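Local coordinates for protein ribosomal RNA small subunit methyltransferase E (Legionella pneumophila, PDB 5O95) that probably methylates N3 of a single uridine in the 16S rRNA of the assembled small ribosomal subunit, using S-adenosyl-L-methionine as methyl donor, at residues Q19-S24 with V65-A70; E41-F46 with A55-V60; H84-I89 with A193-P198; I110-T115 with P151-P156. All blocks are in the same frame, centred on the assembly; numbering follows the deposited sequence. Where two conformers were deposited one is given.

Contact 1. Residues Q19-S24 with V65-A70; sequences QLLELS and VFVRIA
L21 and V67 form the hydrogen-bonded pair at the middle of this antiparallel contact, and their side chains turn to the buried side of the sheet. L21 N reaches V67 O at 2.8 Å, and V67 N returns a bond to L21 O. The tight part lies on this side: L23 CD1 rests on V65 CG1 at 3.7 Å, while L23 CG meets V67 CG1 with the two side chains crossing at about a right angle. The opposite side, carrying L20, E22, F66 and R68, is more open to solvent. There E22 and F66 run side by side, and E22 CG stands over one ring face in a CH-pi contact, 4.2 Å from the centroid of F66. Next to them the bent R68 chain lays a guanidinium face on L20 CB; its NE forms a salt bridge with E58, and NH1 bonds G18 O. Where the strands part, a water links L23 O (2.8 Å) to V65 N. Strand 20-22 is an outermost strand of the five-stranded sheet of the PUA domain; strand 51-61 flanks 64-74 on its other side, and L45 of strand 42-46 packs against L21, V67 and I69.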
# COMPACT_ATOMS: atom_id res chain seq x y z
N GLN B 19 36.03 4.71 -16.36
CA GLN B 19 35.43 4.55 -17.67
C GLN B 19 34.41 5.64 -17.94
O GLN B 19 33.76 6.15 -17.02
CB GLN B 19 34.77 3.18 -17.82
CG GLN B 19 35.81 2.07 -17.99
CD GLN B 19 35.22 0.67 -18.07
OE1 GLN B 19 34.01 0.49 -17.91
NE2 GLN B 19 36.06 -0.32 -18.32
N LEU B 20 34.27 5.99 -19.21
CA LEU B 20 33.24 6.91 -19.67
C LEU B 20 32.08 6.09 -20.21
O LEU B 20 32.28 5.17 -21.02
CB LEU B 20 33.77 7.83 -20.76
CG LEU B 20 32.82 8.96 -21.19
CD1 LEU B 20 32.60 9.95 -20.06
CD2 LEU B 20 33.36 9.66 -22.43
N LEU B 21 30.87 6.41 -19.76
CA LEU B 21 29.68 5.68 -20.18
C LEU B 21 28.69 6.67 -20.78
O LEU B 21 28.26 7.61 -20.10
CB LEU B 21 29.05 4.97 -18.98
CG LEU B 21 27.70 4.30 -19.25
CD1 LEU B 21 27.85 3.21 -20.29
CD2 LEU B 21 27.14 3.76 -17.94
N GLU B 22 28.33 6.47 -22.04
CA GLU B 22 27.19 7.16 -22.61
C GLU B 22 25.93 6.44 -22.16
O GLU B 22 25.75 5.25 -22.46
CB GLU B 22 27.26 7.18 -24.14
CG GLU B 22 26.09 7.94 -24.75
CD GLU B 22 26.16 7.99 -26.25
OE1 GLU B 22 27.14 7.49 -26.82
OE2 GLU B 22 25.22 8.53 -26.87
N LEU B 23 25.08 7.14 -21.43
CA LEU B 23 23.89 6.47 -20.94
C LEU B 23 23.05 5.98 -22.11
O LEU B 23 23.09 6.54 -23.20
CB LEU B 23 23.07 7.44 -20.10
CG LEU B 23 23.76 7.92 -18.83
CD1 LEU B 23 22.78 8.83 -18.08
CD2 LEU B 23 24.18 6.75 -17.96
N SER B 24 22.29 4.90 -21.86
CA SER B 24 21.35 4.45 -22.88
C SER B 24 20.44 5.61 -23.25
O SER B 24 20.22 6.51 -22.44
CB SER B 24 20.50 3.31 -22.33
OG SER B 24 19.74 3.75 -21.20
N VAL B 65 23.88 11.83 -22.68
CA VAL B 65 24.51 12.08 -21.39
C VAL B 65 25.72 11.16 -21.27
O VAL B 65 25.57 9.93 -21.36
CB VAL B 65 23.54 11.85 -20.23
CG1 VAL B 65 24.23 12.17 -18.91
CG2 VAL B 65 22.28 12.72 -20.39
N PHE B 66 26.90 11.74 -21.07
CA PHE B 66 28.14 11.00 -20.84
C PHE B 66 28.55 11.13 -19.37
O PHE B 66 28.70 12.24 -18.87
CB PHE B 66 29.27 11.52 -21.73
CG PHE B 66 28.99 11.35 -23.19
CD1 PHE B 66 28.29 12.32 -23.89
CD2 PHE B 66 29.41 10.21 -23.87
CE1 PHE B 66 28.02 12.16 -25.24
CE2 PHE B 66 29.15 10.05 -25.22
CZ PHE B 66 28.45 11.02 -25.90
N VAL B 67 28.73 10.00 -18.70
CA VAL B 67 29.06 10.00 -17.28
C VAL B 67 30.40 9.33 -17.07
O VAL B 67 30.76 8.37 -17.76
CB VAL B 67 27.96 9.36 -16.40
CG1 VAL B 67 26.61 9.95 -16.76
CG2 VAL B 67 27.98 7.84 -16.49
N ARG B 68 31.15 9.83 -16.10
CA ARG B 68 32.46 9.30 -15.76
C ARG B 68 32.30 8.45 -14.51
O ARG B 68 31.85 8.94 -13.47
CB ARG B 68 33.45 10.45 -15.56
CG ARG B 68 34.87 9.99 -15.24
CD ARG B 68 35.52 9.24 -16.41
NE ARG B 68 35.65 10.08 -17.60
CZ ARG B 68 36.28 9.71 -18.71
NH1 ARG B 68 36.84 8.51 -18.78
NH2 ARG B 68 36.36 10.54 -19.75
N ILE B 69 32.61 7.16 -14.63
CA ILE B 69 32.53 6.23 -13.51
C ILE B 69 33.73 6.47 -12.60
O ILE B 69 34.88 6.33 -13.04
CB ILE B 69 32.53 4.77 -13.99
CG1 ILE B 69 31.50 4.54 -15.10
CG2 ILE B 69 32.33 3.84 -12.81
CD1 ILE B 69 30.11 4.67 -14.65
N ALA B 70 33.47 6.84 -11.35
CA ALA B 70 34.56 7.06 -10.40
C ALA B 70 34.89 5.82 -9.58
O ALA B 70 36.07 5.55 -9.31
CB ALA B 70 34.20 8.21 -9.45
O HOH W 1 22.69 9.31 -23.47

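Contact 2. Residues E41-F46 with A55-V60; sequences EQLTLF and ASIERV
E41-F46 and A55-V60 are the two arms of a beta hairpin in the PUA domain, running antiparallel but strongly twisted, with segment axes at 126°; within the two segments the paired residues are Q42 with S56 and L43 with A55. Three backbone bonds join them. L43 and A55 exchange two, L43 N to A55 O and A55 N to L43 O; in the first, at 2.9 Å, the donor stands above the carbonyl plane, 42° out of it. The third runs from I57 N to E41 O. That oxygen also receives the CA-H of S56, with CA 3.3 Å away, and lies 3.6 Å from I57 CG1. Beyond I57 the second arm leaves the first, and E58 and R59 both lie opposite F66 of the next strand, a classic beta bulge. Of the side chains, L43, L45, A55 and I57 make the buried side. L43 CG is anti to its carbonyl carbon (chi1 -68°), and chi2, also anti, carries CD1 on to I57 CG1 at 4.1 Å. V67 of strand 64-74 touches L43 and A55, and I9 of strand 8-10 touches both leucines. Q42 and S56 face the other way, where solvent has more access. Back on the buried side, L45 CD1 approaches A55 CB at 4.3 Å.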
# COMPACT_ATOMS: atom_id res chain seq x y z
N GLU B 41 26.99 17.06 -11.93
CA GLU B 41 26.13 16.44 -10.94
C GLU B 41 26.43 14.95 -10.79
O GLU B 41 26.89 14.28 -11.73
CB GLU B 41 24.66 16.65 -11.29
CG GLU B 41 24.26 18.13 -11.35
CD GLU B 41 22.77 18.33 -11.59
OE1 GLU B 41 21.96 17.65 -10.92
OE2 GLU B 41 22.41 19.15 -12.46
N GLN B 42 26.17 14.43 -9.59
CA GLN B 42 26.46 13.05 -9.25
C GLN B 42 25.28 12.13 -9.56
O GLN B 42 24.11 12.54 -9.47
CB GLN B 42 26.79 12.93 -7.76
CG GLN B 42 27.96 13.79 -7.34
CD GLN B 42 29.26 13.30 -7.93
OE1 GLN B 42 29.51 12.09 -7.95
NE2 GLN B 42 30.07 14.22 -8.44
N LEU B 43 25.60 10.88 -9.88
CA LEU B 43 24.63 9.83 -10.11
C LEU B 43 25.18 8.54 -9.53
O LEU B 43 26.39 8.32 -9.52
CB LEU B 43 24.41 9.54 -11.61
CG LEU B 43 23.74 10.56 -12.52
CD1 LEU B 43 23.81 10.13 -13.97
CD2 LEU B 43 22.30 10.72 -12.09
N THR B 44 24.29 7.67 -9.10
CA THR B 44 24.64 6.31 -8.72
C THR B 44 23.99 5.41 -9.75
O THR B 44 22.76 5.30 -9.80
CB THR B 44 24.12 5.97 -7.32
OG1 THR B 44 24.71 6.85 -6.34
CG2 THR B 44 24.47 4.51 -6.97
N LEU B 45 24.79 4.80 -10.62
CA LEU B 45 24.24 3.81 -11.52
C LEU B 45 24.24 2.46 -10.81
O LEU B 45 25.05 2.22 -9.93
CB LEU B 45 25.10 3.69 -12.78
CG LEU B 45 25.47 5.04 -13.37
CD1 LEU B 45 26.43 4.85 -14.56
CD2 LEU B 45 24.23 5.84 -13.78
N PHE B 46 23.30 1.60 -11.18
CA PHE B 46 23.38 0.22 -10.73
C PHE B 46 22.98 -0.67 -11.90
O PHE B 46 22.27 -0.24 -12.81
CB PHE B 46 22.52 -0.04 -9.49
CG PHE B 46 21.05 0.17 -9.73
CD1 PHE B 46 20.53 1.45 -9.72
CD2 PHE B 46 20.22 -0.91 -10.01
CE1 PHE B 46 19.16 1.67 -9.97
CE2 PHE B 46 18.85 -0.70 -10.25
CZ PHE B 46 18.34 0.59 -10.24
N ALA B 55 29.15 7.94 -10.13
CA ALA B 55 29.44 8.56 -11.41
C ALA B 55 29.12 10.05 -11.33
O ALA B 55 28.41 10.51 -10.43
CB ALA B 55 28.65 7.92 -12.57
N SER B 56 29.67 10.79 -12.27
CA SER B 56 29.33 12.19 -12.41
C SER B 56 29.11 12.49 -13.88
O SER B 56 29.66 11.83 -14.77
CB SER B 56 30.41 13.10 -11.83
OG SER B 56 31.61 12.89 -12.53
N ILE B 57 28.29 13.50 -14.12
CA ILE B 57 27.94 13.85 -15.49
C ILE B 57 29.08 14.66 -16.08
O ILE B 57 29.41 15.74 -15.58
CB ILE B 57 26.61 14.62 -15.54
CG1 ILE B 57 25.49 13.70 -15.02
CG2 ILE B 57 26.35 15.08 -16.96
CD1 ILE B 57 24.09 14.27 -15.19
N GLU B 58 29.71 14.12 -17.11
CA GLU B 58 30.84 14.79 -17.73
C GLU B 58 30.42 15.71 -18.87
O GLU B 58 31.05 16.74 -19.10
CB GLU B 58 31.85 13.76 -18.24
CG GLU B 58 33.21 14.36 -18.57
CD GLU B 58 34.29 13.31 -18.73
OE1 GLU B 58 34.62 12.98 -19.89
OE2 GLU B 58 34.79 12.82 -17.69
N ARG B 59 29.34 15.36 -19.56
CA ARG B 59 28.91 16.13 -20.72
C ARG B 59 27.46 15.80 -21.02
O ARG B 59 27.06 14.63 -20.97
CB ARG B 59 29.80 15.81 -21.93
CG ARG B 59 29.28 16.27 -23.27
CD ARG B 59 30.40 16.21 -24.31
NE ARG B 59 31.31 15.10 -24.07
CZ ARG B 59 31.43 14.04 -24.85
NH1 ARG B 59 30.70 13.94 -25.96
NH2 ARG B 59 32.29 13.07 -24.54
N VAL B 60 26.67 16.83 -21.30
CA VAL B 60 25.28 16.68 -21.74
C VAL B 60 25.18 17.32 -23.11
O VAL B 60 25.22 18.55 -23.23
CB VAL B 60 24.29 17.31 -20.76
CG1 VAL B 60 22.87 17.16 -21.29
CG2 VAL B 60 24.40 16.69 -19.39

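Contact 3. Residues H84-I89 with A193-P198; sequences HLAQAI and ALIIGP
Q87 and I196 meet at an oblique angle across a parallel strand pair, at the end where strand 191-196 runs into the S-adenosyl-L-methionine site. Four backbone bonds hold the strands: L194 N to H84 O, A86 N to L194 O, I196 N to A86 O and A88 N to I196 O. The A86-to-L194 bond is 2.8 Å long and nearly straight at 172°, whereas the last, from A88, bends to 152°.

I196 shows how the side with L85, Q87 and L194 is filled. Its CB sits 3.4 Å from Q87 OE1. CG1, anti to the carbonyl carbon (chi1 -52°), is 3.6 Å from L85 CD1, which also touches L194 CD2. CG2 branches to the amide of Q87, with NE2 at 3.9 Å, and CD1 at the tip comes near both Q87 OE1 and L85 CD1, 4.1 Å from the latter. The amide oxygen of Q87 is therefore buried against hydrocarbon and has no hydrogen-bond partner in the model. At the strand ends A88 CB lies 3.5 Å from P198 N and 3.8 Å from P198 CD, beside G197, a residue seen to bind S-adenosyl-L-methionine; I196 also adjoins L174 of that site.

Both strands belong to the parallel sheet of the SPOUT methyltransferase domain. Helix 227-242 covers the side of Q87, L194 and I196 through A231, A234 and L238, and helix 159-165 covers A86 and I195 on the other, while strand 109-114 continues the sheet beyond 82-88.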
# COMPACT_ATOMS: atom_id res chain seq x y z
N HIS B 84 7.50 -15.04 -4.67
CA HIS B 84 6.99 -15.02 -6.03
C HIS B 84 5.50 -14.70 -5.93
O HIS B 84 4.71 -15.55 -5.49
CB HIS B 84 7.20 -16.37 -6.70
CG HIS B 84 6.77 -16.40 -8.13
ND1 HIS B 84 6.94 -17.51 -8.93
CD2 HIS B 84 6.17 -15.47 -8.91
CE1 HIS B 84 6.48 -17.26 -10.14
NE2 HIS B 84 6.00 -16.03 -10.16
N LEU B 85 5.13 -13.48 -6.33
CA LEU B 85 3.76 -13.00 -6.29
C LEU B 85 3.09 -13.29 -7.62
O LEU B 85 3.62 -12.92 -8.68
CB LEU B 85 3.77 -11.48 -6.11
CG LEU B 85 2.37 -10.86 -6.26
CD1 LEU B 85 1.36 -11.39 -5.21
CD2 LEU B 85 2.48 -9.33 -6.20
N ALA B 86 1.92 -13.93 -7.57
CA ALA B 86 1.10 -14.16 -8.75
C ALA B 86 -0.13 -13.29 -8.54
O ALA B 86 -0.94 -13.58 -7.65
CB ALA B 86 0.73 -15.64 -8.89
N GLN B 87 -0.23 -12.19 -9.29
CA GLN B 87 -1.24 -11.17 -9.05
C GLN B 87 -2.25 -11.23 -10.18
O GLN B 87 -1.87 -11.04 -11.35
CB GLN B 87 -0.60 -9.78 -9.02
CG GLN B 87 -1.57 -8.63 -8.75
CD GLN B 87 -2.08 -8.61 -7.31
OE1 GLN B 87 -1.45 -9.17 -6.42
NE2 GLN B 87 -3.22 -7.95 -7.07
N ALA B 88 -3.51 -11.47 -9.85
CA ALA B 88 -4.53 -11.55 -10.89
C ALA B 88 -4.67 -10.21 -11.59
O ALA B 88 -4.59 -9.15 -10.96
CB ALA B 88 -5.86 -11.96 -10.27
N ILE B 89 -4.85 -10.25 -12.91
CA ILE B 89 -5.01 -9.02 -13.67
C ILE B 89 -6.32 -8.34 -13.30
O ILE B 89 -7.26 -8.98 -12.81
CB ILE B 89 -4.86 -9.24 -15.19
CG1 ILE B 89 -5.91 -10.23 -15.70
CG2 ILE B 89 -3.45 -9.74 -15.50
CD1 ILE B 89 -5.92 -10.37 -17.24
N ALA B 193 5.53 -18.86 -2.72
CA ALA B 193 4.65 -18.47 -3.81
C ALA B 193 3.35 -17.99 -3.19
O ALA B 193 2.84 -18.63 -2.26
CB ALA B 193 4.38 -19.64 -4.76
N LEU B 194 2.87 -16.84 -3.64
CA LEU B 194 1.65 -16.24 -3.11
C LEU B 194 0.74 -15.90 -4.26
O LEU B 194 1.11 -15.10 -5.13
CB LEU B 194 1.98 -14.96 -2.34
CG LEU B 194 0.81 -14.11 -1.86
CD1 LEU B 194 0.03 -14.85 -0.79
CD2 LEU B 194 1.35 -12.77 -1.36
N ILE B 195 -0.47 -16.47 -4.25
CA ILE B 195 -1.50 -16.18 -5.23
C ILE B 195 -2.47 -15.17 -4.64
O ILE B 195 -3.08 -15.42 -3.60
CB ILE B 195 -2.26 -17.46 -5.63
CG1 ILE B 195 -1.31 -18.44 -6.32
CG2 ILE B 195 -3.41 -17.10 -6.58
CD1 ILE B 195 -1.96 -19.74 -6.68
N ILE B 196 -2.62 -14.03 -5.31
CA ILE B 196 -3.67 -13.06 -5.00
C ILE B 196 -4.63 -13.08 -6.17
O ILE B 196 -4.24 -12.77 -7.31
CB ILE B 196 -3.09 -11.66 -4.83
CG1 ILE B 196 -1.95 -11.73 -3.81
CG2 ILE B 196 -4.19 -10.65 -4.46
CD1 ILE B 196 -1.92 -10.64 -2.86
N GLY B 197 -5.88 -13.45 -5.91
CA GLY B 197 -6.89 -13.51 -6.94
C GLY B 197 -7.58 -12.18 -7.16
O GLY B 197 -7.27 -11.16 -6.54
N PRO B 198 -8.56 -12.19 -8.06
CA PRO B 198 -9.34 -10.98 -8.32
C PRO B 198 -10.32 -10.74 -7.19
O PRO B 198 -10.55 -11.59 -6.33
CB PRO B 198 -10.08 -11.32 -9.62
CG PRO B 198 -10.30 -12.82 -9.51
CD PRO B 198 -9.05 -13.35 -8.82

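Contact 4. Residues I110-T115 with P151-P156; sequences ITPLIT and PELRQP
T111 keeps OG1 anti to its carbonyl carbon (chi1 -64°), which brings the hydroxyl to 3.3 Å from R154 CB, and R154 holds CG in the same relation (chi1 -67°), placing R154 CG 3.6 Å from T111 OG1. A water 2.7 Å from T111 OG1 accepts a bond from R154 NH1, so the hydroxyl and guanidinium are tied through solvent; OG1 is also hydrogen-bonded to H84 NE2 in the adjoining strand. The R154 chain bends at chi2 (-91°), which places CD, and NE forms a salt bridge with E152 OE2 two residues earlier, at 2.8 Å. The carboxylate oxygen lies close to the guanidinium plane, yet NE meets it from well above the carboxylate plane.

Two backbone bonds join the strands, I110 N to E152 O and R154 N to I110 O, around the parallel pair of I110 and L153. Beyond them the prolines pack, before P112 bonds to V157 through the backbone: P112 CB touches P156 CG at 3.9 Å, the rings crossing at a slant, and P156 CA-H points to P112 O, with CA 3.2 Å from it. P112 CD presses on R154 O, a buried carbonyl with no hydrogen-bond partner in the model. M99 of helix 94-104 packs on I110 and L153. This is the parallel pairing of a beta-alpha-beta crossover, in which helix 124-145 links strand 109-114 to the outermost strand 152-158 of the SPOUT domain sheet.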
# COMPACT_ATOMS: atom_id res chain seq x y z
N ILE B 110 7.42 -11.72 -10.10
CA ILE B 110 6.02 -11.33 -10.27
C ILE B 110 5.48 -12.01 -11.53
O ILE B 110 6.07 -11.86 -12.60
CB ILE B 110 5.86 -9.81 -10.43
CG1 ILE B 110 6.52 -9.05 -9.29
CG2 ILE B 110 4.36 -9.45 -10.48
CD1 ILE B 110 6.82 -7.61 -9.63
N THR B 111 4.35 -12.70 -11.41
CA THR B 111 3.64 -13.26 -12.56
C THR B 111 2.25 -12.64 -12.67
O THR B 111 1.45 -12.77 -11.73
CB THR B 111 3.50 -14.78 -12.45
OG1 THR B 111 4.80 -15.39 -12.47
CG2 THR B 111 2.65 -15.34 -13.60
N PRO B 112 1.92 -11.94 -13.75
CA PRO B 112 0.52 -11.56 -13.97
C PRO B 112 -0.30 -12.82 -14.18
O PRO B 112 0.10 -13.71 -14.93
CB PRO B 112 0.58 -10.70 -15.24
CG PRO B 112 2.05 -10.27 -15.36
CD PRO B 112 2.81 -11.43 -14.80
N LEU B 113 -1.42 -12.92 -13.48
CA LEU B 113 -2.19 -14.15 -13.42
C LEU B 113 -3.55 -13.93 -14.07
O LEU B 113 -4.18 -12.90 -13.87
CB LEU B 113 -2.38 -14.57 -11.96
CG LEU B 113 -2.89 -15.98 -11.68
CD1 LEU B 113 -1.91 -17.04 -12.21
CD2 LEU B 113 -3.13 -16.16 -10.20
N ILE B 114 -3.98 -14.91 -14.85
CA ILE B 114 -5.32 -14.92 -15.44
C ILE B 114 -6.10 -16.01 -14.74
O ILE B 114 -5.66 -17.17 -14.70
CB ILE B 114 -5.28 -15.14 -16.96
CG1 ILE B 114 -4.32 -14.13 -17.59
CG2 ILE B 114 -6.68 -15.03 -17.53
CD1 ILE B 114 -3.90 -14.50 -19.01
N THR B 115 -7.24 -15.64 -14.14
CA THR B 115 -8.11 -16.56 -13.44
C THR B 115 -9.52 -16.37 -13.97
O THR B 115 -9.80 -15.45 -14.73
CB THR B 115 -8.07 -16.34 -11.92
OG1 THR B 115 -8.91 -15.23 -11.58
CG2 THR B 115 -6.66 -16.06 -11.44
N PRO B 151 13.49 -7.32 -9.86
CA PRO B 151 12.65 -8.51 -9.73
C PRO B 151 12.41 -9.13 -11.10
O PRO B 151 12.36 -8.44 -12.11
CB PRO B 151 11.32 -7.97 -9.17
CG PRO B 151 11.53 -6.57 -8.78
CD PRO B 151 12.90 -6.11 -9.29
N GLU B 152 12.25 -10.46 -11.11
CA GLU B 152 11.87 -11.14 -12.34
C GLU B 152 10.41 -10.86 -12.63
O GLU B 152 9.54 -11.01 -11.77
CB GLU B 152 12.10 -12.65 -12.18
CG GLU B 152 11.82 -13.46 -13.44
CD GLU B 152 12.13 -14.94 -13.27
OE1 GLU B 152 12.56 -15.34 -12.17
OE2 GLU B 152 11.94 -15.70 -14.24
N LEU B 153 10.12 -10.43 -13.86
CA LEU B 153 8.75 -10.22 -14.31
C LEU B 153 8.48 -11.34 -15.30
O LEU B 153 9.12 -11.41 -16.36
CB LEU B 153 8.57 -8.84 -14.94
CG LEU B 153 7.21 -8.58 -15.63
CD1 LEU B 153 6.07 -8.73 -14.65
CD2 LEU B 153 7.19 -7.18 -16.23
N ARG B 154 7.59 -12.24 -14.93
CA ARG B 154 7.30 -13.41 -15.75
C ARG B 154 6.16 -13.11 -16.71
O ARG B 154 5.35 -12.22 -16.49
CB ARG B 154 6.91 -14.59 -14.85
CG ARG B 154 8.03 -15.11 -13.99
CD ARG B 154 8.78 -16.22 -14.68
NE ARG B 154 9.54 -17.02 -13.73
CZ ARG B 154 9.08 -18.12 -13.14
NH1 ARG B 154 7.86 -18.56 -13.41
NH2 ARG B 154 9.85 -18.78 -12.29
N GLN B 155 6.13 -13.88 -17.80
CA GLN B 155 5.04 -13.77 -18.76
C GLN B 155 3.72 -14.16 -18.09
O GLN B 155 3.70 -15.06 -17.23
CB GLN B 155 5.31 -14.67 -19.95
CG GLN B 155 6.43 -14.16 -20.83
CD GLN B 155 6.13 -12.80 -21.42
OE1 GLN B 155 5.03 -12.56 -21.93
NE2 GLN B 155 7.10 -11.90 -21.34
N PRO B 156 2.60 -13.51 -18.44
CA PRO B 156 1.32 -13.89 -17.84
C PRO B 156 0.98 -15.35 -18.13
O PRO B 156 1.28 -15.88 -19.20
CB PRO B 156 0.32 -12.95 -18.51
CG PRO B 156 1.14 -11.76 -18.92
CD PRO B 156 2.47 -12.35 -19.32
O HOH W 2 5.23 -17.54 -14.04

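From the N terminus, strand 20-22 opens a loop that 65-70 closes in contact 1, and the hairpin of contact 2 lies within that loop. The two touch through neighbouring strands 51-61 and 64-74 of the PUA domain sheet and join four of its five strands. The chain then crosses to the methyltransferase domain, where strand 82-88 opens the long loop that 193-198 closes in contact 3. Both segments of contact 4 fall between those of contact 3. Contacts 3 and 4 meet through adjacent strands 82-88 and 109-114 of one parallel sheet. The two pairs follow in series; the centres of contacts 1 and 3 are about 39 Å apart.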